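Local coordinates for protein hydrazine synthase alpha subunit (Candidatus Kuenenia stuttgartiensis, PDB 5C2V) that condenses hydroxylamine with ammonia to form hydrazine, as the haem c-bearing alpha subunit of the hydrazine synthase complex, at residues T84-V96 / Q104-R116. Residues are numbered along the deposited sequence; the frame is centred on the assembly and turned at random.
Sequences TYWDGKKFAFAGV and QIWEMNIDGSGLR
The ring of Phe93 carries the CB of Trp106 over one face, a CH-pi contact with CB 3.9 Å from the ring centroid, and Leu115 CD2 at its edge. The indole itself is slid aside, its plane turned 19° from the phenyl, so the two rings barely overlap; Phe76 meets Trp106 edge-to-face from the neighbouring strand 76-84. Phe93 and Trp106 face each other across an antiparallel beta hairpin, strands 90-97 and 103-109, which forms the middle of a four-stranded sheet of the kind that makes a propeller blade, consistent with the six-bladed beta-propeller of the N-terminal domain. With CG held between backbone N and carbonyl carbon (chi1 63°), Phe93 lies across the partner strand, where Met108 CE also touches its CZ at 4.0 Å. Met108 runs alongside Phe91, packing CG 3.6 Å from Phe91 CZ and bringing its sulfur obliquely to that ring as a Met-aromatic contact. Pairs of backbone hydrogen bonds join Phe91 to Met108, Phe93 to Trp106 and Gly95 to Gln104. On the sheet face that bears Ala92 and Glu107, the extended Lys90 passes the loop residue Tyr85, laying CE on its ring face, and NZ makes a salt bridge to Glu107 OE1 at 2.9 Å, on its syn lone pair. Gly95 O takes two donors from opposite faces of its plane: Gln104 N at 2.9 Å and, more bent at 138°, Trp106 NE1 at 3.2 Å.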
loop_
_atom_site.group_PDB
_atom_site.type_symbol
_atom_site.label_atom_id
_atom_site.label_comp_id
_atom_site.label_asym_id
_atom_site.label_seq_id
_atom_site.Cartn_x
_atom_site.Cartn_y
_atom_site.Cartn_z
ATOM N N THR D 84 19.179 -32.976 11.803
ATOM C CA THR D 84 20.241 -33.796 12.381
ATOM C C THR D 84 20.472 -33.486 13.857
ATOM O O THR D 84 20.250 -32.362 14.310
ATOM C CB THR D 84 21.577 -33.617 11.625
ATOM O OG1 THR D 84 22.074 -32.289 11.825
ATOM C CG2 THR D 84 21.390 -33.868 10.135
ATOM N N TYR D 85 20.919 -34.492 14.602
ATOM C CA TYR D 85 21.259 -34.318 16.009
ATOM C C TYR D 85 22.595 -33.591 16.122
ATOM O O TYR D 85 23.213 -33.254 15.112
ATOM C CB TYR D 85 21.311 -35.673 16.722
ATOM C CG TYR D 85 21.209 -35.607 18.234
ATOM C CD1 TYR D 85 20.050 -35.156 18.854
ATOM C CD2 TYR D 85 22.265 -36.015 19.039
ATOM C CE1 TYR D 85 19.951 -35.102 20.234
ATOM C CE2 TYR D 85 22.175 -35.965 20.418
ATOM C CZ TYR D 85 21.016 -35.507 21.010
ATOM O OH TYR D 85 20.925 -35.457 22.383
ATOM N N TRP D 86 23.039 -33.354 17.350
ATOM C CA TRP D 86 24.244 -32.570 17.589
ATOM C C TRP D 86 25.504 -33.275 17.092
ATOM O O TRP D 86 26.383 -32.642 16.508
ATOM C CB TRP D 86 24.375 -32.248 19.078
ATOM C CG TRP D 86 23.113 -31.703 19.677
ATOM C CD1 TRP D 86 22.247 -32.360 20.503
ATOM C CD2 TRP D 86 22.569 -30.391 19.487
ATOM N NE1 TRP D 86 21.202 -31.538 20.845
ATOM C CE2 TRP D 86 21.374 -30.323 20.234
ATOM C CE3 TRP D 86 22.975 -29.267 18.761
ATOM C CZ2 TRP D 86 20.585 -29.177 20.274
ATOM C CZ3 TRP D 86 22.189 -28.130 18.804
ATOM C CH2 TRP D 86 21.007 -28.093 19.555
ATOM N N ASP D 87 25.594 -34.580 17.327
ATOM C CA ASP D 87 26.772 -35.348 16.928
ATOM C C ASP D 87 26.737 -35.757 15.457
ATOM O O ASP D 87 27.777 -36.020 14.854
ATOM C CB ASP D 87 26.912 -36.594 17.803
ATOM C CG ASP D 87 25.712 -37.513 17.704
ATOM O OD1 ASP D 87 24.630 -37.039 17.299
ATOM O OD2 ASP D 87 25.849 -38.710 18.033
ATOM N N GLY D 88 25.540 -35.805 14.884
ATOM C CA GLY D 88 25.376 -36.181 13.490
ATOM C C GLY D 88 25.242 -37.675 13.258
ATOM O O GLY D 88 25.384 -38.145 12.129
ATOM N N LYS D 89 24.989 -38.429 14.325
ATOM C CA LYS D 89 24.788 -39.871 14.207
ATOM C C LYS D 89 23.310 -40.262 14.173
ATOM O O LYS D 89 22.977 -41.438 14.018
ATOM C CB LYS D 89 25.492 -40.601 15.354
ATOM C CG LYS D 89 27.002 -40.439 15.338
ATOM C CD LYS D 89 27.581 -40.895 14.009
ATOM C CE LYS D 89 28.992 -40.368 13.806
ATOM N NZ LYS D 89 29.884 -40.708 14.948
ATOM N N LYS D 90 22.430 -39.277 14.316
ATOM C CA LYS D 90 20.991 -39.528 14.281
ATOM C C LYS D 90 20.234 -38.266 13.877
ATOM O O LYS D 90 20.783 -37.165 13.915
ATOM C CB LYS D 90 20.491 -40.032 15.639
ATOM C CG LYS D 90 19.973 -38.939 16.561
ATOM C CD LYS D 90 19.396 -39.509 17.847
ATOM C CE LYS D 90 18.775 -38.413 18.700
ATOM N NZ LYS D 90 18.236 -38.937 19.986
ATOM N N PHE D 91 18.975 -38.430 13.483
ATOM C CA PHE D 91 18.154 -37.289 13.102
ATOM C C PHE D 91 16.677 -37.501 13.424
ATOM O O PHE D 91 16.225 -38.630 13.636
ATOM C CB PHE D 91 18.324 -36.983 11.609
ATOM C CG PHE D 91 17.738 -38.025 10.702
ATOM C CD1 PHE D 91 16.460 -37.873 10.183
ATOM C CD2 PHE D 91 18.464 -39.151 10.360
ATOM C CE1 PHE D 91 15.920 -38.830 9.346
ATOM C CE2 PHE D 91 17.929 -40.108 9.524
ATOM C CZ PHE D 91 16.656 -39.948 9.016
ATOM N N ALA D 92 15.937 -36.398 13.458
ATOM C CA ALA D 92 14.499 -36.426 13.686
ATOM C C ALA D 92 13.772 -35.925 12.445
ATOM O O ALA D 92 14.332 -35.165 11.654
ATOM C CB ALA D 92 14.130 -35.586 14.897
ATOM N N PHE D 93 12.525 -36.351 12.277
ATOM C CA PHE D 93 11.761 -35.992 11.091
ATOM C C PHE D 93 10.259 -36.125 11.301
ATOM O O PHE D 93 9.799 -36.535 12.367
ATOM C CB PHE D 93 12.196 -36.858 9.905
ATOM C CG PHE D 93 11.933 -38.329 10.093
ATOM C CD1 PHE D 93 12.808 -39.117 10.823
ATOM C CD2 PHE D 93 10.815 -38.925 9.531
ATOM C CE1 PHE D 93 12.570 -40.469 10.995
ATOM C CE2 PHE D 93 10.572 -40.277 9.699
ATOM C CZ PHE D 93 11.452 -41.049 10.432
ATOM N N ALA D 94 9.502 -35.773 10.268
ATOM C CA ALA D 94 8.061 -35.971 10.260
ATOM C C ALA D 94 7.729 -37.089 9.286
ATOM O O ALA D 94 8.288 -37.148 8.191
ATOM C CB ALA D 94 7.341 -34.692 9.878
ATOM N N GLY D 95 6.829 -37.982 9.680
ATOM C CA GLY D 95 6.524 -39.122 8.840
ATOM C C GLY D 95 5.154 -39.743 9.011
ATOM O O GLY D 95 4.510 -39.604 10.053
ATOM N N VAL D 96 4.708 -40.430 7.964
ATOM C CA VAL D 96 3.489 -41.222 8.013
ATOM C C VAL D 96 3.843 -42.694 7.837
ATOM O O VAL D 96 4.264 -43.113 6.759
ATOM C CB VAL D 96 2.483 -40.801 6.927
ATOM C CG1 VAL D 96 1.181 -41.570 7.085
ATOM C CG2 VAL D 96 2.232 -39.304 6.986
ATOM N N GLN D 104 3.362 -37.918 12.118
ATOM C CA GLN D 104 3.878 -37.702 13.462
ATOM C C GLN D 104 5.373 -37.410 13.458
ATOM O O GLN D 104 6.012 -37.394 12.406
ATOM C CB GLN D 104 3.590 -38.925 14.333
ATOM C CG GLN D 104 2.121 -39.333 14.390
ATOM C CD GLN D 104 1.288 -38.427 15.280
ATOM O OE1 GLN D 104 1.802 -37.495 15.898
ATOM N NE2 GLN D 104 -0.008 -38.706 15.356
ATOM N N ILE D 105 5.923 -37.183 14.646
ATOM C CA ILE D 105 7.352 -36.945 14.800
ATOM C C ILE D 105 8.074 -38.251 15.113
ATOM O O ILE D 105 7.652 -39.012 15.982
ATOM C CB ILE D 105 7.641 -35.917 15.913
ATOM C CG1 ILE D 105 6.920 -34.599 15.623
ATOM C CG2 ILE D 105 9.138 -35.685 16.054
ATOM C CD1 ILE D 105 7.390 -33.911 14.360
ATOM N N TRP D 106 9.156 -38.510 14.388
ATOM C CA TRP D 106 9.945 -39.718 14.582
ATOM C C TRP D 106 11.424 -39.359 14.662
ATOM O O TRP D 106 11.810 -38.240 14.334
ATOM C CB TRP D 106 9.709 -40.714 13.443
ATOM C CG TRP D 106 8.265 -41.040 13.187
ATOM C CD1 TRP D 106 7.334 -40.236 12.594
ATOM C CD2 TRP D 106 7.595 -42.270 13.491
ATOM N NE1 TRP D 106 6.125 -40.883 12.524
ATOM C CE2 TRP D 106 6.259 -42.134 13.067
ATOM C CE3 TRP D 106 7.994 -43.470 14.087
ATOM C CZ2 TRP D 106 5.319 -43.152 13.219
ATOM C CZ3 TRP D 106 7.060 -44.480 14.235
ATOM C CH2 TRP D 106 5.739 -44.314 13.804
ATOM N N GLU D 107 12.247 -40.303 15.105
ATOM C CA GLU D 107 13.694 -40.127 15.045
ATOM C C GLU D 107 14.385 -41.463 14.817
ATOM O O GLU D 107 13.896 -42.509 15.248
ATOM C CB GLU D 107 14.232 -39.468 16.319
ATOM C CG GLU D 107 13.674 -40.013 17.623
ATOM C CD GLU D 107 14.490 -39.564 18.824
ATOM O OE1 GLU D 107 15.725 -39.444 18.689
ATOM O OE2 GLU D 107 13.905 -39.322 19.900
ATOM N N MET D 108 15.524 -41.425 14.133
ATOM C CA MET D 108 16.284 -42.639 13.860
ATOM C C MET D 108 17.761 -42.332 13.642
ATOM O O MET D 108 18.135 -41.192 13.373
ATOM C CB MET D 108 15.720 -43.367 12.639
ATOM C CG MET D 108 16.075 -42.718 11.310
ATOM S SD MET D 108 15.771 -43.793 9.893
ATOM C CE MET D 108 14.003 -44.045 10.024
ATOM N N ASN D 109 18.595 -43.359 13.760
ATOM C CA ASN D 109 20.027 -43.213 13.542
ATOM C C ASN D 109 20.350 -42.951 12.076
ATOM O O ASN D 109 19.541 -43.236 11.193
ATOM C CB ASN D 109 20.771 -44.456 14.030
ATOM C CG ASN D 109 20.544 -44.730 15.503
ATOM O OD1 ASN D 109 20.391 -43.806 16.301
ATOM N ND2 ASN D 109 20.520 -46.006 15.871
ATOM N N ILE D 110 21.535 -42.402 11.826
ATOM C CA ILE D 110 21.962 -42.063 10.473
ATOM C C ILE D 110 22.113 -43.313 9.600
ATOM O O ILE D 110 21.994 -43.243 8.376
ATOM C CB ILE D 110 23.295 -41.270 10.495
ATOM C CG1 ILE D 110 23.637 -40.730 9.104
ATOM C CG2 ILE D 110 24.429 -42.123 11.054
ATOM C CD1 ILE D 110 24.943 -39.966 9.048
ATOM N N ASP D 111 22.354 -44.458 10.233
ATOM C CA ASP D 111 22.539 -45.709 9.503
ATOM C C ASP D 111 21.210 -46.324 9.072
ATOM O O ASP D 111 21.172 -47.185 8.193
ATOM C CB ASP D 111 23.333 -46.711 10.349
ATOM C CG ASP D 111 22.734 -46.924 11.731
ATOM O OD1 ASP D 111 21.503 -46.791 11.892
ATOM O OD2 ASP D 111 23.504 -47.231 12.665
ATOM N N GLY D 112 20.123 -45.875 9.691
ATOM C CA GLY D 112 18.808 -46.415 9.400
ATOM C C GLY D 112 18.211 -47.261 10.511
ATOM O O GLY D 112 17.054 -47.673 10.424
ATOM N N SER D 113 18.994 -47.530 11.552
ATOM C CA SER D 113 18.498 -48.297 12.691
ATOM C C SER D 113 17.923 -47.381 13.770
ATOM O O SER D 113 17.955 -46.158 13.637
ATOM C CB SER D 113 19.615 -49.163 13.282
ATOM O OG SER D 113 20.711 -48.368 13.702
ATOM N N GLY D 114 17.396 -47.980 14.835
ATOM C CA GLY D 114 16.910 -47.229 15.982
ATOM C C GLY D 114 15.725 -46.319 15.712
ATOM O O GLY D 114 15.789 -45.119 15.976
ATOM N N LEU D 115 14.641 -46.885 15.191
ATOM C CA LEU D 115 13.447 -46.106 14.878
ATOM C C LEU D 115 12.540 -45.958 16.101
ATOM O O LEU D 115 12.092 -46.951 16.674
ATOM C CB LEU D 115 12.685 -46.756 13.716
ATOM C CG LEU D 115 11.545 -45.991 13.030
ATOM C CD1 LEU D 115 10.204 -46.248 13.708
ATOM C CD2 LEU D 115 11.845 -44.500 12.980
ATOM N N ARG D 116 12.267 -44.714 16.489
ATOM C CA ARG D 116 11.435 -44.430 17.658
ATOM C C ARG D 116 10.345 -43.404 17.340
ATOM O O ARG D 116 10.578 -42.452 16.596
ATOM C CB ARG D 116 12.301 -43.933 18.821
ATOM C CG ARG D 116 11.529 -43.680 20.108
ATOM C CD ARG D 116 12.377 -42.958 21.144
ATOM N NE ARG D 116 11.588 -42.579 22.313
ATOM C CZ ARG D 116 12.018 -41.774 23.279
ATOM N NH1 ARG D 116 13.238 -41.256 23.219
ATOM N NH2 ARG D 116 11.227 -41.484 24.303
#